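Local coordinates for D-aminoacyl-tRNA deacylase (Archaeoglobus fulgidus, PDB 1YQE), which probably hydrolyses D-aminoacyl-tRNAs, releasing the D-amino acid and free tRNA, as a zinc-dependent enzyme of the DtdA family, at residues 201-213 against 270-282. Sequence-based numbering, arbitrary orientation.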
loop_
_atom_site.group_PDB
_atom_site.type_symbol
_atom_site.label_atom_id
_atom_site.label_comp_id
_atom_site.label_asym_id
_atom_site.label_seq_id
_atom_site.Cartn_x
_atom_site.Cartn_y
_atom_site.Cartn_z
ATOM N N PRO A 201 -7.523 7.783 9.778
ATOM C CA PRO A 201 -6.808 8.406 10.901
ATOM C C PRO A 201 -6.328 7.417 11.967
ATOM O O PRO A 201 -5.157 7.434 12.364
ATOM C CB PRO A 201 -7.838 9.386 11.468
ATOM C CG PRO A 201 -8.711 9.699 10.300
ATOM C CD PRO A 201 -8.870 8.360 9.631
ATOM N N ARG A 202 -7.232 6.565 12.439
ATOM C CA ARG A 202 -6.877 5.588 13.467
ATOM C C ARG A 202 -5.795 4.648 12.945
ATOM O O ARG A 202 -4.770 4.441 13.600
ATOM C CB ARG A 202 -8.107 4.770 13.893
ATOM C CG ARG A 202 -9.286 5.581 14.452
ATOM C CD ARG A 202 -8.985 6.214 15.810
ATOM N NE ARG A 202 -8.115 7.383 15.702
ATOM C CZ ARG A 202 -8.472 8.534 15.141
ATOM N NH1 ARG A 202 -9.689 8.684 14.630
ATOM N NH2 ARG A 202 -7.611 9.538 15.084
ATOM N N GLN A 203 -6.023 4.086 11.761
ATOM C CA GLN A 203 -5.062 3.162 11.160
ATOM C C GLN A 203 -3.696 3.812 10.941
ATOM O O GLN A 203 -2.664 3.161 11.083
ATOM C CB GLN A 203 -5.604 2.613 9.836
ATOM C CG GLN A 203 -6.861 1.762 9.992
ATOM C CD GLN A 203 -8.138 2.558 9.792
ATOM O OE1 GLN A 203 -8.283 3.664 10.309
ATOM N NE2 GLN A 203 -9.076 1.988 9.041
ATOM N N THR A 204 -3.689 5.093 10.594
ATOM C CA THR A 204 -2.436 5.814 10.386
ATOM C C THR A 204 -1.647 5.883 11.700
ATOM O O THR A 204 -0.433 5.669 11.720
ATOM C CB THR A 204 -2.702 7.254 9.875
ATOM O OG1 THR A 204 -3.274 7.192 8.562
ATOM C CG2 THR A 204 -1.412 8.063 9.820
ATOM N N GLU A 205 -2.338 6.180 12.798
ATOM C CA GLU A 205 -1.687 6.266 14.105
ATOM C C GLU A 205 -1.169 4.878 14.497
ATOM O O GLU A 205 -0.085 4.739 15.068
ATOM C CB GLU A 205 -2.683 6.771 15.152
ATOM C CG GLU A 205 -3.371 8.064 14.751
ATOM C CD GLU A 205 -4.492 8.462 15.697
ATOM O OE1 GLU A 205 -5.227 7.567 16.163
ATOM O OE2 GLU A 205 -4.647 9.673 15.961
ATOM N N ILE A 206 -1.948 3.850 14.177
ATOM C CA ILE A 206 -1.551 2.486 14.492
ATOM C C ILE A 206 -0.304 2.101 13.688
ATOM O O ILE A 206 0.599 1.439 14.210
ATOM C CB ILE A 206 -2.722 1.490 14.220
ATOM C CG1 ILE A 206 -3.787 1.656 15.315
ATOM C CG2 ILE A 206 -2.206 0.038 14.192
ATOM C CD1 ILE A 206 -5.087 0.901 15.067
ATOM N N MET A 207 -0.242 2.531 12.429
ATOM C CA MET A 207 0.914 2.232 11.574
ATOM C C MET A 207 2.189 2.910 12.081
ATOM O O MET A 207 3.284 2.348 12.002
ATOM C CB MET A 207 0.653 2.697 10.138
ATOM C CG MET A 207 -0.297 1.812 9.350
ATOM S SD MET A 207 0.440 0.168 9.075
ATOM C CE MET A 207 1.452 0.484 7.646
ATOM N N LEU A 208 2.042 4.121 12.605
ATOM C CA LEU A 208 3.190 4.877 13.093
ATOM C C LEU A 208 3.667 4.581 14.515
ATOM O O LEU A 208 4.839 4.819 14.832
ATOM C CB LEU A 208 2.894 6.379 12.985
ATOM C CG LEU A 208 2.783 7.008 11.596
ATOM C CD1 LEU A 208 2.110 8.372 11.692
ATOM C CD2 LEU A 208 4.164 7.132 10.985
ATOM N N THR A 209 2.793 4.046 15.365
ATOM C CA THR A 209 3.174 3.822 16.759
ATOM C C THR A 209 2.981 2.453 17.402
ATOM O O THR A 209 3.304 2.290 18.582
ATOM C CB THR A 209 2.458 4.831 17.670
ATOM O OG1 THR A 209 1.057 4.528 17.705
ATOM C CG2 THR A 209 2.650 6.251 17.145
ATOM N N THR A 210 2.467 1.473 16.662
ATOM C CA THR A 210 2.254 0.153 17.241
ATOM C C THR A 210 2.981 -0.965 16.491
ATOM O O THR A 210 3.718 -0.715 15.544
ATOM C CB THR A 210 0.748 -0.187 17.304
ATOM O OG1 THR A 210 0.250 -0.399 15.979
ATOM C CG2 THR A 210 -0.036 0.956 17.956
ATOM N N THR A 211 2.770 -2.202 16.933
ATOM C CA THR A 211 3.396 -3.360 16.309
ATOM C C THR A 211 2.440 -3.952 15.272
ATOM O O THR A 211 2.622 -5.078 14.816
ATOM C CB THR A 211 3.724 -4.444 17.353
ATOM O OG1 THR A 211 2.523 -4.813 18.045
ATOM C CG2 THR A 211 4.750 -3.916 18.373
ATOM N N PHE A 212 1.425 -3.177 14.908
ATOM C CA PHE A 212 0.432 -3.621 13.938
ATOM C C PHE A 212 0.595 -2.982 12.573
ATOM O O PHE A 212 0.989 -1.820 12.447
ATOM C CB PHE A 212 -0.983 -3.307 14.430
ATOM C CG PHE A 212 -1.689 -4.471 15.053
ATOM C CD1 PHE A 212 -1.527 -4.764 16.405
ATOM C CD2 PHE A 212 -2.539 -5.268 14.288
ATOM C CE1 PHE A 212 -2.204 -5.829 16.993
ATOM C CE2 PHE A 212 -3.224 -6.340 14.864
ATOM C CZ PHE A 212 -3.055 -6.619 16.223
ATOM N N THR A 213 0.277 -3.756 11.544
ATOM C CA THR A 213 0.324 -3.259 10.185
ATOM C C THR A 213 -1.014 -3.669 9.596
ATOM O O THR A 213 -1.765 -4.408 10.226
ATOM C CB THR A 213 1.466 -3.880 9.361
ATOM O OG1 THR A 213 1.498 -3.255 8.073
ATOM C CG2 THR A 213 1.263 -5.393 9.174
ATOM N N LEU A 270 -10.495 -6.375 17.266
ATOM C CA LEU A 270 -9.966 -5.442 18.259
ATOM C C LEU A 270 -10.352 -3.989 17.971
ATOM O O LEU A 270 -10.367 -3.555 16.815
ATOM C CB LEU A 270 -8.436 -5.533 18.312
ATOM C CG LEU A 270 -7.792 -6.791 18.893
ATOM C CD1 LEU A 270 -6.277 -6.688 18.755
ATOM C CD2 LEU A 270 -8.188 -6.952 20.356
ATOM N N LYS A 271 -10.664 -3.235 19.021
ATOM C CA LYS A 271 -11.011 -1.825 18.855
ATOM C C LYS A 271 -9.703 -1.048 18.696
ATOM O O LYS A 271 -8.713 -1.372 19.342
ATOM C CB LYS A 271 -11.813 -1.328 20.065
ATOM C CG LYS A 271 -13.176 -2.004 20.169
ATOM C CD LYS A 271 -14.157 -1.266 21.073
ATOM C CE LYS A 271 -13.851 -1.454 22.548
ATOM N NZ LYS A 271 -14.955 -0.881 23.388
ATOM N N SER A 272 -9.704 -0.036 17.830
ATOM C CA SER A 272 -8.503 0.751 17.556
ATOM C C SER A 272 -7.850 1.358 18.794
ATOM O O SER A 272 -6.624 1.465 18.862
ATOM C CB SER A 272 -8.811 1.868 16.551
ATOM O OG SER A 272 -9.528 2.929 17.159
ATOM N N LYS A 273 -8.664 1.760 19.768
ATOM C CA LYS A 273 -8.132 2.352 20.990
ATOM C C LYS A 273 -7.340 1.319 21.781
ATOM O O LYS A 273 -6.300 1.632 22.356
ATOM C CB LYS A 273 -9.269 2.913 21.854
ATOM C CG LYS A 273 -8.794 3.533 23.163
ATOM C CD LYS A 273 -9.951 4.069 23.990
ATOM C CE LYS A 273 -9.440 4.699 25.276
ATOM N NZ LYS A 273 -8.464 5.790 24.991
ATOM N N LYS A 274 -7.831 0.082 21.808
ATOM C CA LYS A 274 -7.149 -0.987 22.528
ATOM C C LYS A 274 -5.815 -1.311 21.857
ATOM O O LYS A 274 -4.817 -1.563 22.535
ATOM C CB LYS A 274 -8.032 -2.239 22.586
ATOM C CG LYS A 274 -7.434 -3.392 23.383
ATOM C CD LYS A 274 -8.477 -4.469 23.659
ATOM C CE LYS A 274 -7.891 -5.628 24.451
ATOM N NZ LYS A 274 -6.814 -6.336 23.701
ATOM N N VAL A 275 -5.801 -1.298 20.526
ATOM C CA VAL A 275 -4.582 -1.576 19.772
ATOM C C VAL A 275 -3.527 -0.511 20.067
ATOM O O VAL A 275 -2.370 -0.828 20.352
ATOM C CB VAL A 275 -4.853 -1.597 18.246
ATOM C CG1 VAL A 275 -3.536 -1.743 17.480
ATOM C CG2 VAL A 275 -5.791 -2.740 17.905
ATOM N N LYS A 276 -3.934 0.753 19.999
ATOM C CA LYS A 276 -3.028 1.866 20.260
ATOM C C LYS A 276 -2.456 1.824 21.677
ATOM O O LYS A 276 -1.327 2.250 21.916
ATOM C CB LYS A 276 -3.757 3.196 20.052
ATOM C CG LYS A 276 -4.151 3.472 18.614
ATOM C CD LYS A 276 -5.030 4.712 18.493
ATOM C CE LYS A 276 -4.303 5.973 18.936
ATOM N NZ LYS A 276 -5.183 7.172 18.835
ATOM N N LYS A 277 -3.238 1.296 22.611
ATOM C CA LYS A 277 -2.822 1.219 24.005
ATOM C C LYS A 277 -1.989 -0.006 24.381
ATOM O O LYS A 277 -0.975 0.120 25.062
ATOM C CB LYS A 277 -4.060 1.284 24.909
ATOM C CG LYS A 277 -3.790 1.048 26.388
ATOM C CD LYS A 277 -5.101 0.887 27.153
ATOM C CE LYS A 277 -4.866 0.543 28.617
ATOM N NZ LYS A 277 -4.142 1.624 29.335
ATOM N N ASP A 278 -2.408 -1.188 23.940
ATOM C CA ASP A 278 -1.693 -2.409 24.296
ATOM C C ASP A 278 -0.600 -2.886 23.344
ATOM O O ASP A 278 0.077 -3.871 23.635
ATOM C CB ASP A 278 -2.688 -3.558 24.511
ATOM C CG ASP A 278 -3.734 -3.242 25.572
ATOM O OD1 ASP A 278 -3.412 -2.525 26.544
ATOM O OD2 ASP A 278 -4.879 -3.727 25.440
ATOM N N PHE A 279 -0.407 -2.200 22.221
ATOM C CA PHE A 279 0.608 -2.625 21.259
ATOM C C PHE A 279 1.594 -1.543 20.814
ATOM O O PHE A 279 2.025 -1.537 19.665
ATOM C CB PHE A 279 -0.083 -3.212 20.029
ATOM C CG PHE A 279 -0.913 -4.428 20.322
ATOM C CD1 PHE A 279 -0.388 -5.705 20.149
ATOM C CD2 PHE A 279 -2.225 -4.296 20.770
ATOM C CE1 PHE A 279 -1.163 -6.835 20.418
ATOM C CE2 PHE A 279 -3.005 -5.415 21.043
ATOM C CZ PHE A 279 -2.476 -6.688 20.866
ATOM N N ARG A 280 1.966 -0.644 21.720
ATOM C CA ARG A 280 2.894 0.430 21.378
ATOM C C ARG A 280 4.305 -0.059 21.070
ATOM O O ARG A 280 4.724 -1.120 21.529
ATOM C CB ARG A 280 2.980 1.459 22.510
ATOM C CG ARG A 280 1.671 2.125 22.882
ATOM C CD ARG A 280 1.929 3.353 23.747
ATOM N NE ARG A 280 2.800 3.049 24.880
ATOM C CZ ARG A 280 3.278 3.961 25.725
ATOM N NH1 ARG A 280 2.972 5.243 25.569
ATOM N NH2 ARG A 280 4.068 3.589 26.724
ATOM N N LEU A 281 4.992 0.747 20.313
ATOM C CA LEU A 281 6.366 0.457 20.005
ATOM C C LEU A 281 7.224 1.290 20.975
ATOM O O LEU A 281 6.753 2.278 21.510
ATOM C CB LEU A 281 6.853 1.111 18.713
ATOM C CG LEU A 281 6.311 0.611 17.393
ATOM C CD1 LEU A 281 6.753 1.509 16.254
ATOM C CD2 LEU A 281 6.739 -0.820 17.132
ATOM N N VAL A 282 7.855 1.121 21.702
ATOM C CA VAL A 282 9.249 1.670 21.743
ATOM C C VAL A 282 10.110 0.773 22.612
ATOM O O VAL A 282 9.927 -0.448 22.652
ATOM C CB VAL A 282 9.390 3.126 22.256
ATOM C CG1 VAL A 282 9.120 4.110 21.134
ATOM C CG2 VAL A 282 8.435 3.379 23.425
#
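Arg202 lays CD of its bent chain 3.6 Å from OG of Ser272, whose hydroxyl is hydrogen-bonded to Glu247. The guanidinium reaches one turn forward along its own helix and grips Glu205 side-on, NE to OE1 and NH2 to OE2. Across the helix pair, Lys276 NZ reaches the same OE1 of Glu205 at 2.7 Å. The lysine and the arginine NE approach this oxygen from opposite faces of the carboxylate. Arg202 NE and Lys276 NZ lie 4.3 Å apart. A glutamine in place of Glu205 would probably leave the two cations without the negative charge they share.

Ile206 brings CG1 and CD1 against helix 272-278. CD1 lies 3.9 Å from Val275 CG1, and CG1 rests on Lys276 CG. Helices 201-209 and 272-278 run nearly parallel here, at 16°. Ile206 and Val275 both also touch Ile244 of strand 242-245.

At the end of the first helix the contact passes to the backbone. Thr209 O accepts from Leu281 N. Thr210 forms a single bridge with Arg280. It holds its OG1 between its backbone N and carbonyl carbon (chi1 70°). There it bonds Ile206 O and accepts from Phe212 N, an ST turn leading into the strand. Leu281 CD2 packs against Thr210 O, a carbonyl that also accepts from Lys118. Thr211 N gives a 2.9 Å bond to Phe279 O. Phe212 then drives its CE1 edge over the centre of the Phe279 ring, a T-shaped stack with planes at 88°. Its CD1 meets Val275 CG1, and its CZ lies 4.1 Å from Leu270 CD1.

The two helices thus pack on one side of the four-stranded parallel sheet, whose outermost strands are 212-218 and 268-271. One carboxylate holding two cations links them at the partly exposed side, while two backbone bonds fasten the chain's last residues.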